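Local coordinates for protein Exo-arabinanase (PDB 3A72) that probably hydrolyses 1,5-alpha-L-arabinan from a chain end and binds arabinobiose in a pocket on a beta-propeller fold, at residues 21-26 / 38-43; 78-83 / 107-112; 87-92 / 154-159; 160-165 / 244-249. All blocks are in the same frame, centred on the assembly; numbering follows the deposited sequence.

Contact 1: 21-26 / 38-43. With AHR (alpha-L-arabinofuranose), chain B.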
# COMPACT_ATOMS: atom_id res chain seq x y z
N PRO A 21 -16.51 6.25 -5.73
CA PRO A 21 -15.61 6.14 -6.87
C PRO A 21 -15.62 4.81 -7.60
O PRO A 21 -14.91 4.68 -8.60
CB PRO A 21 -14.25 6.36 -6.21
CG PRO A 21 -14.38 5.73 -4.86
CD PRO A 21 -15.77 6.17 -4.43
N ARG A 22 -16.38 3.83 -7.16
CA ARG A 22 -16.57 2.51 -7.77
C ARG A 22 -15.42 1.55 -7.49
O ARG A 22 -15.64 0.43 -7.01
CB ARG A 22 -16.93 2.58 -9.24
CG ARG A 22 -18.16 3.43 -9.55
CD ARG A 22 -18.68 3.19 -10.95
NE ARG A 22 -19.91 3.90 -11.23
CZ ARG A 22 -19.99 5.12 -11.74
NH1 ARG A 22 -18.88 5.85 -12.00
NH2 ARG A 22 -21.20 5.62 -11.98
N THR A 23 -14.20 2.00 -7.82
CA THR A 23 -12.98 1.30 -7.45
C THR A 23 -12.03 2.34 -6.91
O THR A 23 -12.10 3.52 -7.26
CB THR A 23 -12.34 0.57 -8.66
OG1 THR A 23 -11.95 1.48 -9.69
CG2 THR A 23 -13.30 -0.39 -9.30
N LEU A 24 -11.10 1.90 -6.07
CA LEU A 24 -10.07 2.76 -5.52
C LEU A 24 -9.03 1.90 -4.82
O LEU A 24 -9.38 0.78 -4.39
CB LEU A 24 -10.67 3.72 -4.45
CG LEU A 24 -9.84 5.00 -4.17
CD1 LEU A 24 -9.94 5.99 -5.31
CD2 LEU A 24 -10.32 5.64 -2.86
N TYR A 25 -7.81 2.38 -4.64
CA TYR A 25 -6.85 1.81 -3.71
C TYR A 25 -6.34 0.46 -4.21
O TYR A 25 -6.65 -0.61 -3.66
CB TYR A 25 -7.43 1.72 -2.30
CG TYR A 25 -6.38 1.73 -1.20
CD1 TYR A 25 -6.20 2.88 -0.43
CD2 TYR A 25 -5.55 0.63 -0.95
CE1 TYR A 25 -5.23 2.94 0.59
CE2 TYR A 25 -4.59 0.69 0.07
CZ TYR A 25 -4.44 1.82 0.81
OH TYR A 25 -3.52 1.91 1.85
N PRO A 26 -5.55 0.46 -5.30
CA PRO A 26 -5.06 -0.80 -5.86
C PRO A 26 -4.00 -1.40 -4.98
O PRO A 26 -3.08 -0.68 -4.54
CB PRO A 26 -4.43 -0.35 -7.18
CG PRO A 26 -3.92 1.04 -6.87
CD PRO A 26 -4.98 1.64 -5.98
N ALA A 38 -4.40 -9.16 -7.83
CA ALA A 38 -4.77 -7.77 -7.67
C ALA A 38 -6.07 -7.70 -6.87
O ALA A 38 -6.96 -8.53 -7.01
CB ALA A 38 -4.95 -7.10 -9.02
N THR A 39 -6.18 -6.65 -6.07
CA THR A 39 -7.38 -6.30 -5.34
C THR A 39 -7.50 -4.79 -5.23
O THR A 39 -6.61 -4.02 -5.67
CB THR A 39 -7.39 -6.98 -3.95
OG1 THR A 39 -8.69 -6.86 -3.36
CG2 THR A 39 -6.41 -6.34 -3.00
N TRP A 40 -8.61 -4.31 -4.69
CA TRP A 40 -8.98 -2.92 -4.61
C TRP A 40 -10.20 -2.79 -3.72
O TRP A 40 -10.90 -3.77 -3.46
CB TRP A 40 -9.26 -2.34 -6.02
CG TRP A 40 -10.29 -3.09 -6.78
CD1 TRP A 40 -11.64 -2.91 -6.76
CD2 TRP A 40 -10.05 -4.19 -7.67
NE1 TRP A 40 -12.19 -3.83 -7.61
CE2 TRP A 40 -11.30 -4.63 -8.18
CE3 TRP A 40 -8.91 -4.85 -8.15
CZ2 TRP A 40 -11.45 -5.68 -9.06
CZ3 TRP A 40 -9.04 -5.90 -9.04
CH2 TRP A 40 -10.30 -6.28 -9.51
N GLU A 41 -10.47 -1.58 -3.27
CA GLU A 41 -11.73 -1.20 -2.68
C GLU A 41 -12.82 -1.24 -3.75
O GLU A 41 -12.68 -0.59 -4.80
CB GLU A 41 -11.68 0.22 -2.11
CG GLU A 41 -10.65 0.41 -0.99
CD GLU A 41 -10.44 1.84 -0.56
OE1 GLU A 41 -11.05 2.76 -1.17
OE2 GLU A 41 -9.60 2.06 0.37
N ASN A 42 -13.85 -2.03 -3.49
CA ASN A 42 -14.87 -2.38 -4.50
C ASN A 42 -16.20 -1.88 -4.00
O ASN A 42 -16.80 -2.47 -3.05
CB ASN A 42 -14.80 -3.89 -4.69
CG ASN A 42 -15.61 -4.41 -5.86
OD1 ASN A 42 -16.71 -5.08 -5.68
ND2 ASN A 42 -15.22 -4.16 -7.00
N TYR A 43 -16.67 -0.79 -4.56
CA TYR A 43 -17.82 -0.03 -4.02
C TYR A 43 -19.13 -0.52 -4.63
O TYR A 43 -19.88 0.18 -5.29
CB TYR A 43 -17.62 1.46 -4.24
CG TYR A 43 -16.48 2.07 -3.47
CD1 TYR A 43 -16.73 2.85 -2.36
CD2 TYR A 43 -15.14 1.87 -3.85
CE1 TYR A 43 -15.71 3.44 -1.62
CE2 TYR A 43 -14.11 2.46 -3.09
CZ TYR A 43 -14.42 3.22 -1.98
OH TYR A 43 -13.43 3.82 -1.23
O5 AHR B . -9.12 4.57 1.16
C5 AHR B . -10.40 5.26 1.15
C4 AHR B . -10.17 6.71 1.52
O4 AHR B . -9.69 6.75 2.91
C3 AHR B . -11.48 7.48 1.61
O3 AHR B . -11.88 8.00 0.33
C2 AHR B . -11.05 8.65 2.53
O2 AHR B . -12.16 9.23 3.24
C1 AHR B . -10.07 7.98 3.51
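Glu-41 packs against Leu-24 and Tyr-25 where strands 23-30 and 36-42 form a beta hairpin, the first half of one four-stranded blade of a sialidase-like six-bladed beta-propeller. Glu-41 and Leu-24 are an antiparallel hydrogen-bonded pair: Glu-41 N lies 2.8 Å from Leu-24 O, while the return bond from Leu-24 N to Glu-41 O is longer, at 3.2 Å. From this pair the two side chains run side by side and point the same way. CB of Glu-41 sits 3.3 Å from Leu-24 O. Its CG, anti to its own carbonyl carbon (chi1 -62°), passes CB of Tyr-25, and the extended chain then carries CD to within 3.5 Å of that same Tyr-25 CB, the carboxylate lying only 16° from the plane of the tyrosine ring. At the tip the two oxygens diverge. OE1 touches CB and CD2 of Leu-24 and accepts the hydroxyl of Tyr-43, which comes from above the carboxylate plane with OH 2.6 Å from OE1. OE2 takes a hydrogen bond from O5 of the bound arabinofuranose at 2.7 Å and another from the backbone N of Gln-82, so three donors hold the group in the sugar pocket. Tyr-43 is itself fixed by its backbone N, which bonds to Arg-22 O, and by a CH-pi contact in which CG of Pro-21, a cis proline, lies over one ring face 3.9 Å from the centroid.

Contact 2: 78-83 / 107-112. With AHR (alpha-L-arabinofuranose), chain B.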
# COMPACT_ATOMS: atom_id res chain seq x y z
N GLY A 78 -18.53 -5.20 6.19
CA GLY A 78 -18.00 -4.98 4.84
C GLY A 78 -16.50 -4.73 4.91
O GLY A 78 -16.04 -3.91 5.70
N LEU A 79 -15.77 -5.47 4.06
CA LEU A 79 -14.32 -5.19 3.90
C LEU A 79 -14.21 -4.10 2.88
O LEU A 79 -14.37 -4.32 1.67
CB LEU A 79 -13.57 -6.46 3.52
CG LEU A 79 -13.62 -7.60 4.52
CD1 LEU A 79 -12.63 -8.70 4.15
CD2 LEU A 79 -13.41 -7.11 5.98
N ARG A 80 -14.06 -2.88 3.37
CA ARG A 80 -14.41 -1.67 2.64
C ARG A 80 -13.26 -0.85 2.14
O ARG A 80 -13.27 -0.39 0.99
CB ARG A 80 -15.33 -0.80 3.53
CG ARG A 80 -15.98 0.37 2.78
CD ARG A 80 -16.98 1.15 3.68
NE ARG A 80 -17.95 0.24 4.28
CZ ARG A 80 -19.02 -0.25 3.71
NH1 ARG A 80 -19.41 0.20 2.50
NH2 ARG A 80 -19.75 -1.16 4.33
N TYR A 81 -12.27 -0.60 3.02
CA TYR A 81 -11.17 0.30 2.72
C TYR A 81 -9.80 -0.42 2.86
O TYR A 81 -9.60 -1.25 3.75
CB TYR A 81 -11.11 1.50 3.64
CG TYR A 81 -12.13 2.60 3.41
CD1 TYR A 81 -12.98 2.65 2.29
CD2 TYR A 81 -12.22 3.64 4.35
CE1 TYR A 81 -13.89 3.71 2.14
CE2 TYR A 81 -13.11 4.66 4.21
CZ TYR A 81 -13.95 4.69 3.09
OH TYR A 81 -14.85 5.74 2.90
N GLN A 82 -8.89 -0.01 1.99
CA GLN A 82 -7.45 -0.15 2.23
C GLN A 82 -6.98 -1.60 2.41
O GLN A 82 -6.34 -1.95 3.37
CB GLN A 82 -7.06 0.72 3.43
CG GLN A 82 -7.35 2.19 3.16
CD GLN A 82 -7.94 2.97 4.31
OE1 GLN A 82 -7.78 2.60 5.49
NE2 GLN A 82 -8.59 4.07 3.98
N PRO A 83 -7.25 -2.44 1.39
CA PRO A 83 -6.71 -3.80 1.42
C PRO A 83 -5.20 -3.77 1.27
O PRO A 83 -4.56 -2.79 0.87
CB PRO A 83 -7.35 -4.45 0.18
CG PRO A 83 -7.50 -3.31 -0.79
CD PRO A 83 -7.90 -2.14 0.12
N ILE A 107 -15.59 -1.93 7.93
CA ILE A 107 -16.18 -0.61 8.20
C ILE A 107 -17.67 -0.75 7.87
O ILE A 107 -17.99 -1.16 6.74
CB ILE A 107 -15.56 0.49 7.32
CG1 ILE A 107 -14.06 0.62 7.58
CG2 ILE A 107 -16.29 1.83 7.50
CD1 ILE A 107 -13.37 1.50 6.58
N PRO A 108 -18.59 -0.39 8.75
CA PRO A 108 -20.01 -0.41 8.38
C PRO A 108 -20.30 0.65 7.33
O PRO A 108 -19.57 1.61 7.16
CB PRO A 108 -20.72 -0.04 9.70
CG PRO A 108 -19.75 -0.27 10.79
CD PRO A 108 -18.43 0.08 10.14
N THR A 109 -21.45 0.49 6.65
CA THR A 109 -21.87 1.43 5.63
C THR A 109 -21.90 2.86 6.15
O THR A 109 -21.59 3.82 5.43
CB THR A 109 -23.24 1.03 5.06
OG1 THR A 109 -23.19 -0.30 4.55
CG2 THR A 109 -23.69 2.03 4.00
N ASP A 110 -22.30 3.02 7.42
CA ASP A 110 -22.39 4.35 8.03
C ASP A 110 -21.03 4.97 8.39
O ASP A 110 -21.03 6.09 8.93
CB ASP A 110 -23.35 4.33 9.23
CG ASP A 110 -22.84 3.53 10.42
OD1 ASP A 110 -21.68 3.08 10.44
OD2 ASP A 110 -23.67 3.32 11.36
N LEU A 111 -19.92 4.29 8.11
CA LEU A 111 -18.58 4.83 8.33
C LEU A 111 -18.30 5.05 9.81
O LEU A 111 -17.40 5.82 10.17
CB LEU A 111 -18.27 6.08 7.51
CG LEU A 111 -18.49 5.93 6.02
CD1 LEU A 111 -18.07 7.24 5.32
CD2 LEU A 111 -17.76 4.76 5.39
N SER A 112 -19.00 4.36 10.71
CA SER A 112 -18.91 4.69 12.12
C SER A 112 -17.68 4.14 12.82
O SER A 112 -17.38 4.60 13.94
CB SER A 112 -20.16 4.20 12.85
OG SER A 112 -20.34 2.79 12.70
O5 AHR B . -9.12 4.57 1.16
C5 AHR B . -10.40 5.26 1.15
C4 AHR B . -10.17 6.71 1.52
O4 AHR B . -9.69 6.75 2.91
C3 AHR B . -11.48 7.48 1.61
O3 AHR B . -11.88 8.00 0.33
C2 AHR B . -11.05 8.65 2.53
O2 AHR B . -12.16 9.23 3.24
C1 AHR B . -10.07 7.98 3.51
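The carbonyl oxygen of Ile-107 is gripped by two nitrogens of Arg-80, NE at 2.8 Å and NH2 at 3.0 Å. The guanidinium approaches side-on with the oxygen in its own plane, yet NE stands well above the carbonyl plane, 49° out of it. A bend at chi3 (-53°) places NE beside this oxygen, and CA of Thr-109 covers one face of the group. NH2 also forms a salt bridge with Glu-46, whose other carboxylate oxygen accepts the hydroxyl of Thr-109; one acidic residue thus serves both sides of the contact. On the backbone, Ile-107 N bonds to Gly-78 O at 3.0 Å. The backbone angles of Gly-78 would press a CB against the preceding carbonyl oxygen, and it would also run into Arg-80 NH2.

Tyr-81 crosses Ile-107 at about a right angle, with CD2 packed tightly against Ile-107 CD1 at 3.3 Å, and its OH end meets CD2 of Leu-111 at 4.0 Å. C5 of the arabinofuranose lies over the centre of the Tyr-81 ring, 3.7 Å above its plane. Beside it, Gln-82 NE2 donates an almost straight bond to the sugar O5 at 2.9 Å (170°), while Gln-82 OE1 accepts from the backbone N of Glu-151. Arg-80 and Tyr-81 both face Ser-105 in a classic beta bulge, at the corner where the chain enters strand 82-87 and where an aromatic platform and an amide line the glycan pocket of the propeller.

Contact 3: 87-92 / 154-159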
# COMPACT_ATOMS: atom_id res chain seq x y z
N SER A 87 2.25 -12.19 0.51
CA SER A 87 2.69 -13.61 0.52
C SER A 87 3.82 -13.71 1.52
O SER A 87 4.87 -13.06 1.36
CB SER A 87 3.11 -14.02 -0.88
OG SER A 87 3.57 -15.35 -0.90
N LEU A 88 3.65 -14.48 2.61
CA LEU A 88 4.70 -14.57 3.61
C LEU A 88 5.98 -15.11 3.00
O LEU A 88 5.98 -16.20 2.44
CB LEU A 88 4.32 -15.53 4.76
CG LEU A 88 3.32 -14.98 5.80
CD1 LEU A 88 3.16 -16.02 6.86
CD2 LEU A 88 3.81 -13.67 6.40
N PRO A 89 7.11 -14.38 3.16
CA PRO A 89 8.36 -14.89 2.66
C PRO A 89 9.08 -15.85 3.54
O PRO A 89 10.11 -16.42 3.15
CB PRO A 89 9.22 -13.60 2.47
CG PRO A 89 8.59 -12.56 3.26
CD PRO A 89 7.19 -12.97 3.57
N GLU A 90 8.54 -16.07 4.73
CA GLU A 90 9.05 -17.01 5.73
C GLU A 90 7.91 -17.41 6.63
O GLU A 90 6.91 -16.68 6.73
CB GLU A 90 10.21 -16.40 6.51
CG GLU A 90 9.82 -15.23 7.36
CD GLU A 90 10.94 -14.63 8.10
OE1 GLU A 90 11.43 -15.28 9.07
OE2 GLU A 90 11.35 -13.51 7.76
N ARG A 91 8.05 -18.52 7.32
CA ARG A 91 7.06 -18.95 8.31
C ARG A 91 6.94 -17.88 9.37
O ARG A 91 7.94 -17.35 9.86
CB ARG A 91 7.54 -20.28 8.88
CG ARG A 91 6.73 -20.77 10.10
CD ARG A 91 7.05 -22.20 10.48
NE ARG A 91 6.43 -23.23 9.68
CZ ARG A 91 5.18 -23.70 9.85
NH1 ARG A 91 4.41 -23.16 10.79
NH2 ARG A 91 4.70 -24.68 9.11
N VAL A 92 5.72 -17.65 9.84
CA VAL A 92 5.44 -16.86 11.03
C VAL A 92 4.54 -17.68 11.92
O VAL A 92 3.40 -17.96 11.55
CB VAL A 92 4.83 -15.46 10.71
CG1 VAL A 92 4.54 -14.75 12.02
CG2 VAL A 92 5.78 -14.65 9.86
N LEU A 154 2.06 -4.58 5.30
CA LEU A 154 2.61 -5.75 5.98
C LEU A 154 4.05 -6.05 5.52
O LEU A 154 4.33 -5.99 4.33
CB LEU A 154 1.76 -7.00 5.71
CG LEU A 154 0.30 -6.93 6.17
CD1 LEU A 154 -0.46 -8.18 5.79
CD2 LEU A 154 0.17 -6.71 7.68
N LEU A 155 4.89 -6.43 6.47
CA LEU A 155 6.28 -6.78 6.18
C LEU A 155 6.74 -7.80 7.21
O LEU A 155 6.57 -7.54 8.43
CB LEU A 155 7.14 -5.55 6.22
CG LEU A 155 8.66 -5.73 5.97
CD1 LEU A 155 9.23 -4.61 5.10
CD2 LEU A 155 9.40 -5.82 7.25
N ALA A 156 7.30 -8.91 6.82
CA ALA A 156 7.88 -9.90 7.73
C ALA A 156 9.38 -9.68 7.87
O ALA A 156 10.08 -9.33 6.92
CB ALA A 156 7.59 -11.31 7.25
N ASN A 157 9.88 -10.00 9.07
CA ASN A 157 11.30 -9.96 9.36
C ASN A 157 11.56 -10.84 10.57
O ASN A 157 10.85 -10.72 11.56
CB ASN A 157 11.73 -8.55 9.67
CG ASN A 157 13.22 -8.45 9.93
OD1 ASN A 157 14.04 -8.89 9.10
ND2 ASN A 157 13.54 -7.88 11.08
N LYS A 158 12.56 -11.71 10.47
CA LYS A 158 13.01 -12.49 11.63
C LYS A 158 11.87 -13.21 12.33
O LYS A 158 11.77 -13.23 13.56
CB LYS A 158 13.80 -11.63 12.63
CG LYS A 158 15.07 -11.07 12.04
CD LYS A 158 16.02 -10.22 12.87
CE LYS A 158 15.69 -9.59 14.19
NZ LYS A 158 16.76 -8.75 14.84
N GLY A 159 11.01 -13.87 11.56
CA GLY A 159 9.97 -14.68 12.09
C GLY A 159 8.79 -13.92 12.64
O GLY A 159 7.91 -14.54 13.28
O HOH W 1 14.10 -12.48 8.15
O HOH W 2 10.89 -12.03 5.76
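Glu-90 supplies the direct polar link to the 154-159 segment, through the backbone amide of Gly-159. Its OE1 accepts from Gly-159 N at 2.9 Å, but the bond is bent (130° at the hydrogen) and the donor stands far above the carboxylate plane. CG of Glu-90 lies between its backbone N and carbonyl carbon (chi1 66°), and the chain extends from there to bring the carboxylate up to the backbone of residues 157-159.

Water adds a second layer of bonds. One molecule donates to Glu-90 OE2 at 3.0 Å and accepts from Lys-158 N at 2.9 Å, bridging the carboxylate to the amide just before that of Gly-159. A second water gives a weak bond to Ala-156 O; its distance to OE2 is unusually short, which makes that link doubtful.

These polar groups gather at the tight connection between strands 149-157 and 160-167, the first two strands of a propeller blade, while the partner loop joins the first two strands, 82-87 and 100-106, of the blade before it. The contact is therefore one between consecutive blades, at the surface of the protein. Gly-159 adopts a positive phi (76°) in the connection, and the backbone N of Ala-156 is hydrogen-bonded to the hydroxyl of Tyr-86.

Van der Waals contacts are sparse. CD of Pro-89 meets CB of Ala-156 at 4.1 Å. At the other end, both methyls of Val-92 rest against the carbonyl oxygen of Gly-159, CG1 the nearer at 3.6 Å and CG2 at 4.0 Å.

Contact 4: 160-165 / 244-249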
# COMPACT_ATOMS: atom_id res chain seq x y z
N LYS A 160 8.73 -12.63 12.41
CA LYS A 160 7.65 -11.77 12.87
C LYS A 160 6.98 -11.09 11.68
O LYS A 160 7.62 -10.88 10.65
CB LYS A 160 8.21 -10.68 13.79
CG LYS A 160 8.90 -11.23 15.04
CD LYS A 160 9.61 -10.12 15.84
CE LYS A 160 10.94 -9.68 15.20
NZ LYS A 160 11.52 -8.55 16.06
N LEU A 161 5.73 -10.73 11.89
CA LEU A 161 5.03 -9.90 10.94
C LEU A 161 4.76 -8.52 11.57
O LEU A 161 4.25 -8.47 12.70
CB LEU A 161 3.72 -10.51 10.48
CG LEU A 161 2.97 -9.78 9.38
CD1 LEU A 161 3.72 -9.87 8.08
CD2 LEU A 161 1.57 -10.31 9.20
N ILE A 162 5.13 -7.49 10.84
CA ILE A 162 4.90 -6.13 11.21
C ILE A 162 3.75 -5.58 10.37
O ILE A 162 3.74 -5.74 9.14
CB ILE A 162 6.15 -5.25 11.01
CG1 ILE A 162 7.38 -5.83 11.72
CG2 ILE A 162 5.92 -3.83 11.43
CD1 ILE A 162 8.70 -5.25 11.19
N CYS A 163 2.80 -4.91 11.02
CA CYS A 163 1.77 -4.16 10.32
C CYS A 163 1.95 -2.67 10.66
O CYS A 163 1.77 -2.27 11.80
CB CYS A 163 0.37 -4.59 10.71
SG CYS A 163 -0.91 -3.72 9.76
N TYR A 164 2.37 -1.92 9.65
CA TYR A 164 2.42 -0.45 9.73
C TYR A 164 1.07 0.09 9.32
O TYR A 164 0.46 -0.42 8.38
CB TYR A 164 3.48 0.09 8.78
CG TYR A 164 4.89 -0.45 8.93
CD1 TYR A 164 5.81 0.11 9.80
CD2 TYR A 164 5.30 -1.55 8.15
CE1 TYR A 164 7.09 -0.40 9.91
CE2 TYR A 164 6.57 -2.04 8.24
CZ TYR A 164 7.48 -1.48 9.12
OH TYR A 164 8.75 -1.99 9.16
N TYR A 165 0.62 1.18 9.95
CA TYR A 165 -0.68 1.78 9.58
C TYR A 165 -0.71 3.19 10.09
O TYR A 165 0.13 3.65 10.86
CB TYR A 165 -1.86 0.93 10.04
CG TYR A 165 -1.96 0.67 11.53
CD1 TYR A 165 -2.75 1.48 12.33
CD2 TYR A 165 -1.30 -0.39 12.15
CE1 TYR A 165 -2.85 1.25 13.68
CE2 TYR A 165 -1.42 -0.63 13.48
CZ TYR A 165 -2.19 0.18 14.25
OH TYR A 165 -2.27 -0.05 15.61
N ASP A 244 16.66 -1.24 11.16
CA ASP A 244 15.75 -1.87 12.08
C ASP A 244 14.32 -1.47 11.69
O ASP A 244 13.92 -0.35 11.94
CB ASP A 244 16.02 -1.49 13.52
CG ASP A 244 15.14 -2.17 14.51
OD1 ASP A 244 14.14 -2.84 14.10
OD2 ASP A 244 15.41 -2.04 15.74
N PRO A 245 13.58 -2.41 11.08
CA PRO A 245 12.27 -2.04 10.55
C PRO A 245 11.25 -1.76 11.65
O PRO A 245 10.15 -1.28 11.37
CB PRO A 245 11.89 -3.24 9.69
CG PRO A 245 12.57 -4.39 10.40
CD PRO A 245 13.90 -3.84 10.86
N GLU A 246 11.56 -2.06 12.89
CA GLU A 246 10.72 -1.72 14.03
C GLU A 246 11.11 -0.37 14.70
O GLU A 246 10.42 -0.00 15.67
CB GLU A 246 10.75 -2.84 15.07
CG GLU A 246 10.06 -4.10 14.58
CD GLU A 246 10.05 -5.23 15.58
OE1 GLU A 246 9.74 -4.98 16.78
OE2 GLU A 246 10.28 -6.38 15.17
N ASN A 247 12.16 0.27 14.22
CA ASN A 247 12.58 1.52 14.80
C ASN A 247 12.64 2.57 13.72
O ASN A 247 13.66 2.71 12.98
CB ASN A 247 13.94 1.37 15.52
CG ASN A 247 14.36 2.66 16.20
OD1 ASN A 247 13.68 3.70 16.13
ND2 ASN A 247 15.48 2.59 16.91
N ILE A 248 11.55 3.29 13.61
CA ILE A 248 11.37 4.37 12.62
C ILE A 248 11.44 5.76 13.29
O ILE A 248 11.91 6.73 12.67
CB ILE A 248 10.02 4.18 11.88
CG1 ILE A 248 9.92 2.77 11.25
CG2 ILE A 248 9.74 5.27 10.88
CD1 ILE A 248 10.99 2.46 10.19
N ALA A 249 11.00 5.85 14.55
CA ALA A 249 10.86 7.14 15.21
C ALA A 249 12.19 7.84 15.39
O ALA A 249 12.24 9.09 15.49
CB ALA A 249 10.15 6.95 16.53
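Tyr-164 reaches into a turn of the chain to give its phenolic hydroxyl to a backbone carbonyl, with OH 2.7 Å from Pro-245 O and the donor tilted 32° from the carbonyl plane. The accepting oxygen lies at the edge of the tyrosine ring, in its plane, and CB of Pro-245 comes within 3.4 Å of the same OH. One face of the ring is covered by CG2 of Ile-162, its neighbour two residues back on the strand. The other branch of Ile-162 extends to the loop, where CD1 touches CG of Glu-246 at 3.8 Å and CG of Pro-245 at 4.0 Å. Lys-160 completes the row: its chain bends at chi3 (-77°) and NZ forms a salt bridge with Glu-246 OE2 at 2.7 Å, meeting the carboxylate on its syn side. The turn from Asp-244 to Asn-247 is of type I, and Asp-244 OD1 accepts from Glu-246 N in an Asx turn. Three alternate residues of strand 160-167, which runs between strands 149-157 and 177-183 of its blade, thus face the loop between strands 237-242 and 254-255 of the following blade, while His-180 of strand 177-183 bonds to Glu-246 O.

From the N terminus, contact 1 closes first, bringing strands 23-30 and 36-42 together across a short hairpin turn. Contact 2 follows, joining the start of the next blade to the loop between its second and third strands; it meets contact 1 directly, and both reach the same arabinofuranose. Contact 3 crosses contact 2, since 87-92 lies between 78-83 and 107-112 while 154-159 lies beyond both, and it ties that blade to the next. Contact 4 opens immediately afterwards on the neighbouring strand, 160-167, and spans to the blade after that. Contacts 3 and 4, their centres about 12 Å apart, thus use one sheet to link three successive blades.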